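PDB 3EHM: SusD homolog from Bacteroides thetaiotaomicron, which probably binds mucin O-glycans at the surface of this gut symbiont as part of their uptake and utilization. Local coordinates for residues L134-D138 with Q160-Y164; R214-D219 with W520-S524; W453-R457 with R484-F489; R475-S479 with D513-T517. Numbering follows the deposited sequence.

Interaction 1: residues L134-D138 with Q160-Y164; sequences LRATD and QEVVY
The strongest bond runs from Tyr164 OH to Asp138 OD1, very short at 2.4 Å, with the carboxylate oxygen at the ring edge, near its plane; Tyr164 chi1 is -93°, between wells. Asp138 (chi1 m) spreads its charge further: OD1 also receives Trp521 NE1, and OD2 forms a salt bridge with Arg214, whose NE donates to the Tyr164 hydroxyl. Gln160 (chi1 and chi2 t) makes a weak bond from NE2 to Thr137 OG1 at 3.1 Å; stronger partners lie outside, Trp520 N for Gln160 OE1 and Gly141 O for Thr137 OG1. Next to these polar groups, Thr137 (chi1 t) points at the facing helix and sets its CG2 3.9 Å from Tyr164 CE1 and its CB 4.1 Å from Val163 CG1. Leu134 CD1 lies 3.9 Å from Tyr164 CZ. The helical segments run nearly antiparallel, axes 10.7 Å apart and crossing at -161°, with CA atoms 6.6 Å apart at Thr137 and Gln160 but 8.3 Å at Leu134 and Tyr164. Such a pair suits the TPR-like framework of SusD proteins. Helix 116-140 lies against the start of helix 160-178, while helix 197-215 packs on Leu134 and Tyr164 and helix 449-459 touches Arg135 and Asp138.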
loop_
_atom_site.group_PDB
_atom_site.type_symbol
_atom_site.label_atom_id
_atom_site.label_comp_id
_atom_site.label_asym_id
_atom_site.label_seq_id
_atom_site.Cartn_x
_atom_site.Cartn_y
_atom_site.Cartn_z
ATOM N N LEU A 134 -5.762 2.675 8.583
ATOM C CA LEU A 134 -4.429 3.246 8.449
ATOM C C LEU A 134 -4.352 3.659 6.977
ATOM O O LEU A 134 -3.787 4.696 6.636
ATOM C CB LEU A 134 -3.345 2.210 8.763
ATOM C CG LEU A 134 -1.905 2.650 8.453
ATOM C CD1 LEU A 134 -1.593 3.964 9.167
ATOM C CD2 LEU A 134 -0.930 1.563 8.894
ATOM N N ARG A 135 -4.937 2.836 6.109
ATOM C CA ARG A 135 -4.974 3.134 4.680
ATOM C C ARG A 135 -5.851 4.366 4.465
ATOM O O ARG A 135 -5.508 5.262 3.693
ATOM C CB ARG A 135 -5.570 1.955 3.899
ATOM C CG ARG A 135 -4.648 0.747 3.767
ATOM C CD ARG A 135 -5.451 -0.530 3.554
ATOM N NE ARG A 135 -6.232 -0.542 2.316
ATOM C CZ ARG A 135 -5.730 -0.798 1.112
ATOM N NH1 ARG A 135 -4.435 -1.060 0.970
ATOM N NH2 ARG A 135 -6.528 -0.824 0.053
ATOM N N ALA A 136 -6.989 4.396 5.153
ATOM C CA ALA A 136 -7.931 5.508 5.035
ATOM C C ALA A 136 -7.276 6.848 5.351
ATOM O O ALA A 136 -7.348 7.788 4.556
ATOM C CB ALA A 136 -9.126 5.280 5.959
ATOM N N THR A 137 -6.637 6.947 6.509
ATOM C CA THR A 137 -5.994 8.204 6.868
ATOM C C THR A 137 -4.809 8.512 5.959
ATOM O O THR A 137 -4.560 9.667 5.623
ATOM C CB THR A 137 -5.523 8.211 8.331
ATOM O OG1 THR A 137 -4.893 9.467 8.612
ATOM C CG2 THR A 137 -4.542 7.082 8.592
ATOM N N ASP A 138 -4.083 7.481 5.546
ATOM C CA ASP A 138 -2.934 7.694 4.671
ATOM C C ASP A 138 -3.359 8.121 3.274
ATOM O O ASP A 138 -2.557 8.659 2.511
ATOM C CB ASP A 138 -2.070 6.435 4.602
ATOM C CG ASP A 138 -1.337 6.168 5.902
ATOM O OD1 ASP A 138 -1.272 7.098 6.739
ATOM O OD2 ASP A 138 -0.820 5.045 6.089
ATOM N N GLN A 160 -5.002 14.226 11.199
ATOM C CA GLN A 160 -4.211 13.027 10.949
ATOM C C GLN A 160 -3.230 12.731 12.085
ATOM O O GLN A 160 -2.981 11.566 12.411
ATOM C CB GLN A 160 -3.461 13.154 9.622
ATOM C CG GLN A 160 -2.596 11.953 9.289
ATOM C CD GLN A 160 -2.218 11.910 7.823
ATOM O OE1 GLN A 160 -1.760 12.905 7.260
ATOM N NE2 GLN A 160 -2.404 10.754 7.197
ATOM N N GLU A 161 -2.663 13.776 12.682
ATOM C CA GLU A 161 -1.734 13.575 13.788
ATOM C C GLU A 161 -2.444 12.891 14.955
ATOM O O GLU A 161 -1.877 12.016 15.607
ATOM C CB GLU A 161 -1.144 14.909 14.264
ATOM C CG GLU A 161 -0.486 14.811 15.640
ATOM C CD GLU A 161 0.296 16.054 16.028
ATOM O OE1 GLU A 161 -0.042 17.158 15.550
ATOM O OE2 GLU A 161 1.245 15.923 16.827
ATOM N N VAL A 162 -3.685 13.289 15.216
ATOM C CA VAL A 162 -4.445 12.695 16.311
ATOM C C VAL A 162 -4.813 11.246 15.989
ATOM O O VAL A 162 -4.837 10.395 16.876
ATOM C CB VAL A 162 -5.717 13.519 16.610
ATOM C CG1 VAL A 162 -6.608 12.782 17.603
ATOM C CG2 VAL A 162 -5.313 14.880 17.188
ATOM N N VAL A 163 -5.088 10.969 14.718
ATOM C CA VAL A 163 -5.427 9.614 14.300
ATOM C C VAL A 163 -4.237 8.710 14.596
ATOM O O VAL A 163 -4.390 7.624 15.159
ATOM C CB VAL A 163 -5.740 9.549 12.787
ATOM C CG1 VAL A 163 -5.957 8.095 12.360
ATOM C CG2 VAL A 163 -6.978 10.386 12.475
ATOM N N TYR A 164 -3.044 9.166 14.225
ATOM C CA TYR A 164 -1.841 8.383 14.464
ATOM C C TYR A 164 -1.568 8.177 15.951
ATOM O O TYR A 164 -1.314 7.056 16.386
ATOM C CB TYR A 164 -0.631 9.031 13.784
ATOM C CG TYR A 164 -0.378 8.491 12.394
ATOM C CD1 TYR A 164 -1.267 8.746 11.346
ATOM C CD2 TYR A 164 0.726 7.682 12.137
ATOM C CE1 TYR A 164 -1.061 8.199 10.075
ATOM C CE2 TYR A 164 0.941 7.134 10.877
ATOM C CZ TYR A 164 0.050 7.390 9.855
ATOM O OH TYR A 164 0.276 6.839 8.617
#

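Interaction 2: residues R214-D219 with W520-S524; sequences RVHFID and WWVRS
Side chains from the end of helix 197-215 interlock with an irregular segment near the C-terminus. The 214-219 backbone starts helical, keeps helical phi/psi angles through Ile218 and turns extended at Asp219, the N-cap of helix 220-231; residues 520-524 form no regular structure. CA atoms come closest at Val215 and Trp521, 5.9 Å, and at Phe217 and Arg523, 5.6 Å. Trp521 (chi1 p, 36°) lays its indole along Arg214, whose CG sits over the face, 4.1 Å from the five-membered ring centroid, a CH-pi contact. Trp520 (chi1 t) reaches Val215 CG1 with CZ3 at 3.6 Å and Ile218 CG2 with CE2 at 3.7 Å. Ile218, m at both chi angles, presses CG1 to 3.3 Å from Trp520 O and CD1 to 3.3 Å from Val522 O. In a second CH-pi contact, Arg523 (p, then t, t) places CD over the Phe217 face, 3.6 Å from the centroid. Water 1 lies 2.7 Å from both Arg214 O and Trp521 O, and water 2 accepts from Ser524 N at 2.7 Å and gives a weak bond to Phe217 O at 3.2 Å. The charged ends look elsewhere: Arg214 to Glu451, Glu455 and Asp138, Arg523 to Glu431, Asp219 to Arg165. With no direct hydrogen bond between the segments, cohesion rests on aromatic and aliphatic surfaces, and two waters link their main-chain carbonyls and amides.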
loop_
_atom_site.group_PDB
_atom_site.type_symbol
_atom_site.label_atom_id
_atom_site.label_comp_id
_atom_site.label_asym_id
_atom_site.label_seq_id
_atom_site.Cartn_x
_atom_site.Cartn_y
_atom_site.Cartn_z
ATOM N N ARG A 214 6.707 5.671 10.266
ATOM C CA ARG A 214 5.989 6.658 9.466
ATOM C C ARG A 214 6.045 8.058 10.083
ATOM O O ARG A 214 6.049 9.051 9.363
ATOM C CB ARG A 214 4.516 6.264 9.307
ATOM C CG ARG A 214 3.748 7.159 8.330
ATOM C CD ARG A 214 3.570 6.468 6.984
ATOM N NE ARG A 214 2.477 5.499 7.028
ATOM C CZ ARG A 214 2.540 4.263 6.540
ATOM N NH1 ARG A 214 3.651 3.820 5.964
ATOM N NH2 ARG A 214 1.479 3.473 6.617
ATOM N N VAL A 215 6.091 8.140 11.411
ATOM C CA VAL A 215 6.105 9.439 12.079
ATOM C C VAL A 215 7.458 9.955 12.565
ATOM O O VAL A 215 7.558 11.115 12.959
ATOM C CB VAL A 215 5.163 9.448 13.308
ATOM C CG1 VAL A 215 3.777 8.950 12.919
ATOM C CG2 VAL A 215 5.753 8.590 14.418
ATOM N N HIS A 216 8.498 9.129 12.527
ATOM C CA HIS A 216 9.793 9.573 13.046
ATOM C C HIS A 216 10.349 10.881 12.480
ATOM O O HIS A 216 10.989 11.639 13.209
ATOM C CB HIS A 216 10.828 8.432 12.963
ATOM C CG HIS A 216 11.609 8.380 11.685
ATOM N ND1 HIS A 216 12.754 9.120 11.484
ATOM C CD2 HIS A 216 11.445 7.629 10.571
ATOM C CE1 HIS A 216 13.264 8.825 10.302
ATOM N NE2 HIS A 216 12.490 7.922 9.726
ATOM N N PHE A 217 10.095 11.173 11.206
ATOM C CA PHE A 217 10.593 12.417 10.626
ATOM C C PHE A 217 9.838 13.643 11.142
ATOM O O PHE A 217 10.437 14.688 11.404
ATOM C CB PHE A 217 10.513 12.381 9.093
ATOM C CG PHE A 217 11.701 11.727 8.435
ATOM C CD1 PHE A 217 11.527 10.665 7.554
ATOM C CD2 PHE A 217 12.995 12.171 8.705
ATOM C CE1 PHE A 217 12.626 10.047 6.948
ATOM C CE2 PHE A 217 14.101 11.560 8.105
ATOM C CZ PHE A 217 13.914 10.497 7.226
ATOM N N ILE A 218 8.524 13.511 11.288
ATOM C CA ILE A 218 7.684 14.611 11.755
ATOM C C ILE A 218 7.620 14.693 13.277
ATOM O O ILE A 218 7.574 15.785 13.842
ATOM C CB ILE A 218 6.242 14.475 11.203
ATOM C CG1 ILE A 218 6.243 14.674 9.687
ATOM C CG2 ILE A 218 5.318 15.503 11.865
ATOM C CD1 ILE A 218 6.613 16.083 9.246
ATOM N N ASP A 219 7.617 13.538 13.937
ATOM C CA ASP A 219 7.544 13.497 15.393
ATOM C C ASP A 219 8.377 12.345 15.946
ATOM O O ASP A 219 7.848 11.280 16.271
ATOM C CB ASP A 219 6.090 13.335 15.843
ATOM C CG ASP A 219 5.876 13.750 17.288
ATOM O OD1 ASP A 219 6.708 13.393 18.147
ATOM O OD2 ASP A 219 4.865 14.431 17.565
ATOM N N TRP A 520 0.139 15.006 6.782
ATOM C CA TRP A 520 0.918 15.242 7.991
ATOM C C TRP A 520 2.304 14.608 8.088
ATOM O O TRP A 520 3.249 15.271 8.523
ATOM C CB TRP A 520 0.089 14.827 9.209
ATOM C CG TRP A 520 0.813 14.971 10.517
ATOM C CD1 TRP A 520 1.245 16.133 11.099
ATOM C CD2 TRP A 520 1.197 13.912 11.400
ATOM N NE1 TRP A 520 1.874 15.858 12.293
ATOM C CE2 TRP A 520 1.860 14.503 12.501
ATOM C CE3 TRP A 520 1.047 12.520 11.368
ATOM C CZ2 TRP A 520 2.369 13.750 13.561
ATOM C CZ3 TRP A 520 1.557 11.768 12.426
ATOM C CH2 TRP A 520 2.211 12.389 13.506
ATOM N N TRP A 521 2.435 13.341 7.698
ATOM C CA TRP A 521 3.728 12.662 7.802
ATOM C C TRP A 521 4.772 12.933 6.718
ATOM O O TRP A 521 5.857 12.350 6.751
ATOM C CB TRP A 521 3.532 11.144 7.950
ATOM C CG TRP A 521 2.383 10.552 7.169
ATOM C CD1 TRP A 521 1.272 9.941 7.685
ATOM C CD2 TRP A 521 2.241 10.501 5.745
ATOM N NE1 TRP A 521 0.448 9.515 6.671
ATOM C CE2 TRP A 521 1.016 9.844 5.470
ATOM C CE3 TRP A 521 3.027 10.944 4.672
ATOM C CZ2 TRP A 521 0.560 9.623 4.163
ATOM C CZ3 TRP A 521 2.571 10.722 3.370
ATOM C CH2 TRP A 521 1.347 10.066 3.131
ATOM N N VAL A 522 4.473 13.817 5.771
ATOM C CA VAL A 522 5.446 14.104 4.721
ATOM C C VAL A 522 6.644 14.790 5.364
ATOM O O VAL A 522 6.497 15.826 6.008
ATOM C CB VAL A 522 4.861 15.022 3.631
ATOM C CG1 VAL A 522 5.947 15.366 2.606
ATOM C CG2 VAL A 522 3.694 14.329 2.944
ATOM N N ARG A 523 7.828 14.212 5.193
ATOM C CA ARG A 523 9.023 14.779 5.803
ATOM C C ARG A 523 9.475 16.075 5.151
ATOM O O ARG A 523 9.203 16.332 3.976
ATOM C CB ARG A 523 10.171 13.761 5.789
ATOM C CG ARG A 523 10.789 13.473 4.426
ATOM C CD ARG A 523 11.768 12.315 4.560
ATOM N NE ARG A 523 12.506 12.006 3.338
ATOM C CZ ARG A 523 13.817 12.171 3.196
ATOM N NH1 ARG A 523 14.545 12.653 4.195
ATOM N NH2 ARG A 523 14.410 11.823 2.062
ATOM N N SER A 524 10.163 16.895 5.935
ATOM C CA SER A 524 10.677 18.164 5.449
ATOM C C SER A 524 11.849 17.909 4.516
ATOM O O SER A 524 12.519 16.877 4.614
ATOM C CB SER A 524 11.142 19.029 6.623
ATOM O OG SER A 524 10.047 19.373 7.455
HETATM O O HOH W 1 7.074 11.511 8.956
HETATM O O HOH W 2 10.428 16.083 8.481
#

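Interaction 3: residues W453-R457 with R484-F489; sequences WTEYR and RVPERF
Val485 CG2 sits at the apolar centre, 3.6 Å from Tyr456 CE2 and 4.0 Å from Trp453 CD1, so that one methyl lies between two aromatic rings of the same helical turn. Trp453 and Tyr456 are both t at chi1, which carries their rings out over residues 484-489, a segment without regular structure but largely extended at Val485, Pro486, Arg488 and Phe489. Farther along, Trp453 CZ2 meets Pro486 CB at 4.3 Å, and the indole turns its edge to the face of Phe489 in a T-shaped pair, the centroid of the Trp453 six-membered ring 5.8 Å from that of the Phe489 ring, planes at 60°. The polar margin begins with Trp453 NE1, which donates to Pro486 O at 3.1 Å. Arg457 (m, t, m) folds back so that NE donates to Trp453 O at 3.1 Å while NH1 donates to Glu487 O at 2.9 Å; NH1 also reaches Asp138 O. The CA atoms of Arg457 and Glu487, 6.5 Å apart, mark the nearest backbone approach. At the outer edge water 3 bridges Tyr456 OH, 2.7 Å away, and Arg484 N, 2.9 Å away. Glu487 pairs instead with Arg526, and Arg488 with Ile514 O. Side-chain donors of helix 449-459 thus satisfy two successive carbonyls, Pro486 O and Glu487 O, of an irregular segment that also makes backbone bonds to Gly515 and Val139.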
loop_
_atom_site.group_PDB
_atom_site.type_symbol
_atom_site.label_atom_id
_atom_site.label_comp_id
_atom_site.label_asym_id
_atom_site.label_seq_id
_atom_site.Cartn_x
_atom_site.Cartn_y
_atom_site.Cartn_z
ATOM N N TRP A 453 2.573 3.805 -2.061
ATOM C CA TRP A 453 2.214 5.174 -2.399
ATOM C C TRP A 453 2.398 6.074 -1.176
ATOM O O TRP A 453 2.868 7.203 -1.289
ATOM C CB TRP A 453 0.765 5.218 -2.891
ATOM C CG TRP A 453 0.272 6.582 -3.225
ATOM C CD1 TRP A 453 0.986 7.599 -3.795
ATOM C CD2 TRP A 453 -1.062 7.069 -3.066
ATOM N NE1 TRP A 453 0.175 8.689 -4.004
ATOM C CE2 TRP A 453 -1.089 8.391 -3.565
ATOM C CE3 TRP A 453 -2.243 6.514 -2.553
ATOM C CZ2 TRP A 453 -2.249 9.169 -3.565
ATOM C CZ3 TRP A 453 -3.401 7.292 -2.555
ATOM C CH2 TRP A 453 -3.392 8.605 -3.059
ATOM N N THR A 454 2.032 5.563 -0.006
ATOM C CA THR A 454 2.188 6.311 1.238
ATOM C C THR A 454 3.674 6.533 1.528
ATOM O O THR A 454 4.093 7.642 1.872
ATOM C CB THR A 454 1.556 5.550 2.425
ATOM O OG1 THR A 454 0.145 5.435 2.213
ATOM C CG2 THR A 454 1.808 6.280 3.735
ATOM N N GLU A 455 4.473 5.481 1.382
ATOM C CA GLU A 455 5.899 5.593 1.647
ATOM C C GLU A 455 6.608 6.529 0.681
ATOM O O GLU A 455 7.558 7.210 1.066
ATOM C CB GLU A 455 6.553 4.209 1.647
ATOM C CG GLU A 455 6.252 3.437 2.917
ATOM C CD GLU A 455 6.819 4.124 4.152
ATOM O OE1 GLU A 455 8.018 3.928 4.445
ATOM O OE2 GLU A 455 6.075 4.875 4.820
ATOM N N TYR A 456 6.159 6.569 -0.569
ATOM C CA TYR A 456 6.765 7.473 -1.542
ATOM C C TYR A 456 6.469 8.918 -1.141
ATOM O O TYR A 456 7.359 9.769 -1.127
ATOM C CB TYR A 456 6.208 7.235 -2.946
ATOM C CG TYR A 456 6.607 8.331 -3.913
ATOM C CD1 TYR A 456 7.894 8.379 -4.452
ATOM C CD2 TYR A 456 5.718 9.363 -4.231
ATOM C CE1 TYR A 456 8.291 9.428 -5.283
ATOM C CE2 TYR A 456 6.103 10.418 -5.059
ATOM C CZ TYR A 456 7.391 10.443 -5.580
ATOM O OH TYR A 456 7.782 11.481 -6.392
ATOM N N ARG A 457 5.210 9.193 -0.826
ATOM C CA ARG A 457 4.803 10.535 -0.423
ATOM C C ARG A 457 5.522 10.995 0.842
ATOM O O ARG A 457 5.857 12.172 0.982
ATOM C CB ARG A 457 3.290 10.583 -0.204
ATOM C CG ARG A 457 2.468 10.528 -1.488
ATOM C CD ARG A 457 0.982 10.466 -1.171
ATOM N NE ARG A 457 0.590 9.153 -0.663
ATOM C CZ ARG A 457 -0.534 8.919 0.005
ATOM N NH1 ARG A 457 -1.379 9.911 0.257
ATOM N NH2 ARG A 457 -0.822 7.692 0.416
ATOM N N ARG A 484 4.465 13.963 -9.047
ATOM C CA ARG A 484 4.521 12.872 -10.009
ATOM C C ARG A 484 3.373 11.941 -9.624
ATOM O O ARG A 484 3.023 11.032 -10.367
ATOM C CB ARG A 484 5.865 12.144 -9.952
ATOM C CG ARG A 484 6.996 12.989 -10.513
ATOM C CD ARG A 484 8.265 12.193 -10.766
ATOM N NE ARG A 484 9.298 13.075 -11.291
ATOM C CZ ARG A 484 10.544 12.708 -11.559
ATOM N NH1 ARG A 484 10.935 11.455 -11.359
ATOM N NH2 ARG A 484 11.404 13.608 -12.017
ATOM N N VAL A 485 2.794 12.197 -8.448
ATOM C CA VAL A 485 1.648 11.439 -7.931
ATOM C C VAL A 485 0.822 12.388 -7.068
ATOM O O VAL A 485 1.337 13.390 -6.585
ATOM C CB VAL A 485 2.075 10.244 -7.029
ATOM C CG1 VAL A 485 3.122 9.406 -7.732
ATOM C CG2 VAL A 485 2.592 10.743 -5.684
ATOM N N PRO A 486 -0.479 12.102 -6.879
ATOM C CA PRO A 486 -1.261 13.010 -6.037
ATOM C C PRO A 486 -0.749 12.859 -4.601
ATOM O O PRO A 486 -0.242 11.797 -4.228
ATOM C CB PRO A 486 -2.692 12.486 -6.192
ATOM C CG PRO A 486 -2.677 11.835 -7.555
ATOM C CD PRO A 486 -1.349 11.126 -7.556
ATOM N N GLU A 487 -0.858 13.915 -3.801
ATOM C CA GLU A 487 -0.408 13.854 -2.413
ATOM C C GLU A 487 -1.472 13.185 -1.536
ATOM O O GLU A 487 -1.188 12.742 -0.421
ATOM C CB GLU A 487 -0.134 15.265 -1.872
ATOM C CG GLU A 487 1.030 16.015 -2.521
ATOM C CD GLU A 487 2.391 15.410 -2.212
ATOM O OE1 GLU A 487 2.509 14.645 -1.226
ATOM O OE2 GLU A 487 3.354 15.714 -2.952
ATOM N N ARG A 488 -2.696 13.109 -2.048
ATOM C CA ARG A 488 -3.803 12.518 -1.297
ATOM C C ARG A 488 -5.063 12.530 -2.144
ATOM O O ARG A 488 -5.119 13.204 -3.169
ATOM C CB ARG A 488 -4.081 13.349 -0.037
ATOM C CG ARG A 488 -4.546 14.788 -0.347
ATOM C CD ARG A 488 -4.825 15.613 0.916
ATOM N NE ARG A 488 -6.071 15.241 1.592
ATOM C CZ ARG A 488 -7.275 15.709 1.271
ATOM N NH1 ARG A 488 -7.419 16.578 0.279
ATOM N NH2 ARG A 488 -8.345 15.309 1.945
ATOM N N PHE A 489 -6.069 11.774 -1.710
ATOM C CA PHE A 489 -7.363 11.766 -2.377
ATOM C C PHE A 489 -8.088 12.912 -1.676
ATOM O O PHE A 489 -7.721 13.274 -0.558
ATOM C CB PHE A 489 -8.133 10.465 -2.093
ATOM C CG PHE A 489 -7.990 9.411 -3.158
ATOM C CD1 PHE A 489 -7.192 9.622 -4.279
ATOM C CD2 PHE A 489 -8.661 8.194 -3.033
ATOM C CE1 PHE A 489 -7.062 8.634 -5.260
ATOM C CE2 PHE A 489 -8.535 7.202 -4.009
ATOM C CZ PHE A 489 -7.734 7.427 -5.124
HETATM O O HOH W 3 6.209 13.652 -6.705
#

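Interaction 4: residues R475-S479 with D513-T517; sequences RIGAS and DIGAT
Arg475, next to the C-terminal end of the short helix 472-475, points off to Asp469 and stays clear of the facing segment. Ile476, next in line, makes most of the contact: with chi1 p and chi2 t, its CD1 lies 3.7 Å from Gly515 C and its CG1 4.2 Å from Ala516 CB. Its carbonyl O takes a weak hydrogen bond from Ala516 N at 3.2 Å and lies 3.5 Å from Ile514 CD1. Gly477 then leaves the helix at positive phi (92/24), completing a Schellman motif; a side chain here would jam against the preceding carbonyl and crowd Ile514 CD1. Ala478, extended, ends the contact with CB 4.0 Å from Ala516 CB. Opposite lies a type I beta turn, Ile514 to Thr517, with Gly515 at its second position. The arrangement sets a helix C-terminal end against a beta turn, and the centre of the contact lies about 21 Å from the centre of the chain; Trp81 and Phe83 also touch Ile476. The CA atoms of Ile476 and Gly515 are 4.7 Å apart, an approach that needs the missing side chain at Gly515, whose CB would clash with Ile476 CG2; otherwise Ile476 and Ala478 pack on Ala516 by van der Waals contact, with one weak hydrogen bond.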
loop_
_atom_site.group_PDB
_atom_site.type_symbol
_atom_site.label_atom_id
_atom_site.label_comp_id
_atom_site.label_asym_id
_atom_site.label_seq_id
_atom_site.Cartn_x
_atom_site.Cartn_y
_atom_site.Cartn_z
ATOM N N ARG A 475 -5.122 19.011 -12.433
ATOM C CA ARG A 475 -6.430 18.629 -11.917
ATOM C C ARG A 475 -6.510 18.608 -10.394
ATOM O O ARG A 475 -7.602 18.699 -9.830
ATOM C CB ARG A 475 -6.843 17.255 -12.465
ATOM C CG ARG A 475 -7.002 17.214 -13.971
ATOM C CD ARG A 475 -7.716 15.954 -14.453
ATOM N NE ARG A 475 -7.889 15.992 -15.904
ATOM C CZ ARG A 475 -7.100 15.373 -16.779
ATOM N NH1 ARG A 475 -6.078 14.642 -16.359
ATOM N NH2 ARG A 475 -7.314 15.518 -18.084
ATOM N N ILE A 476 -5.370 18.483 -9.720
ATOM C CA ILE A 476 -5.389 18.462 -8.258
ATOM C C ILE A 476 -4.785 19.718 -7.648
ATOM O O ILE A 476 -4.659 19.819 -6.429
ATOM C CB ILE A 476 -4.633 17.247 -7.684
ATOM C CG1 ILE A 476 -3.150 17.342 -8.040
ATOM C CG2 ILE A 476 -5.258 15.966 -8.200
ATOM C CD1 ILE A 476 -2.295 16.280 -7.375
ATOM N N GLY A 477 -4.409 20.667 -8.500
ATOM C CA GLY A 477 -3.831 21.910 -8.019
ATOM C C GLY A 477 -2.317 21.904 -7.913
ATOM O O GLY A 477 -1.748 22.669 -7.137
ATOM N N ALA A 478 -1.659 21.044 -8.686
ATOM C CA ALA A 478 -0.198 20.957 -8.669
ATOM C C ALA A 478 0.339 21.124 -10.088
ATOM O O ALA A 478 -0.433 21.230 -11.039
ATOM C CB ALA A 478 0.240 19.608 -8.100
ATOM N N SER A 479 1.663 21.147 -10.231
ATOM C CA SER A 479 2.268 21.288 -11.553
ATOM C C SER A 479 3.169 20.098 -11.859
ATOM O O SER A 479 3.542 19.340 -10.963
ATOM C CB SER A 479 3.093 22.573 -11.641
ATOM O OG SER A 479 4.436 22.339 -11.250
ATOM N N ASP A 513 -8.905 21.084 0.560
ATOM C CA ASP A 513 -9.259 19.685 0.378
ATOM C C ASP A 513 -9.124 19.331 -1.098
ATOM O O ASP A 513 -10.114 19.165 -1.814
ATOM N N ILE A 514 -7.877 19.235 -1.539
ATOM C CA ILE A 514 -7.552 18.898 -2.919
ATOM C C ILE A 514 -6.413 17.878 -2.901
ATOM O O ILE A 514 -5.777 17.667 -1.866
ATOM C CB ILE A 514 -7.107 20.151 -3.706
ATOM C CG1 ILE A 514 -5.905 20.796 -3.013
ATOM C CG2 ILE A 514 -8.257 21.157 -3.790
ATOM C CD1 ILE A 514 -5.325 21.974 -3.768
ATOM N N GLY A 515 -6.156 17.258 -4.047
ATOM C CA GLY A 515 -5.115 16.251 -4.131
ATOM C C GLY A 515 -3.682 16.724 -3.966
ATOM O O GLY A 515 -2.797 15.913 -3.702
ATOM N N ALA A 516 -3.442 18.024 -4.112
ATOM C CA ALA A 516 -2.092 18.568 -3.985
ATOM C C ALA A 516 -1.659 18.855 -2.546
ATOM O O ALA A 516 -0.483 19.103 -2.282
ATOM C CB ALA A 516 -1.966 19.839 -4.824
ATOM N N THR A 517 -2.598 18.811 -1.611
ATOM C CA THR A 517 -2.273 19.092 -0.217
ATOM C C THR A 517 -1.501 17.958 0.461
ATOM O O THR A 517 -1.997 16.838 0.590
ATOM C CB THR A 517 -3.553 19.401 0.573
ATOM O OG1 THR A 517 -4.179 20.558 0.005
ATOM C CG2 THR A 517 -3.240 19.664 2.036
#

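Interactions 1, 2 and 3 form a connected group, their centres 12 to 14 Å apart. Asp138 links interaction 1 to both others, by its salt bridge to Arg214 and through a probable hydrogen bond from Arg457 to its carbonyl, and a salt bridge from Arg214 to Glu455 joins interactions 2 and 3. Interaction 4 sits farther out, 11 Å from interaction 3 and 19 to 20 Å from the others between centres; probable hydrogen bonds from Glu487 N to Gly515 O and Arg488 NH1 to Ile514 O tie it in. Along the chain, interaction 1 closes first, interactions 3 and 4 cross, and both nest inside the loop closed by interaction 2. C-terminal coil thereby joins helices 116-140, 160-178, 197-215 and 449-459.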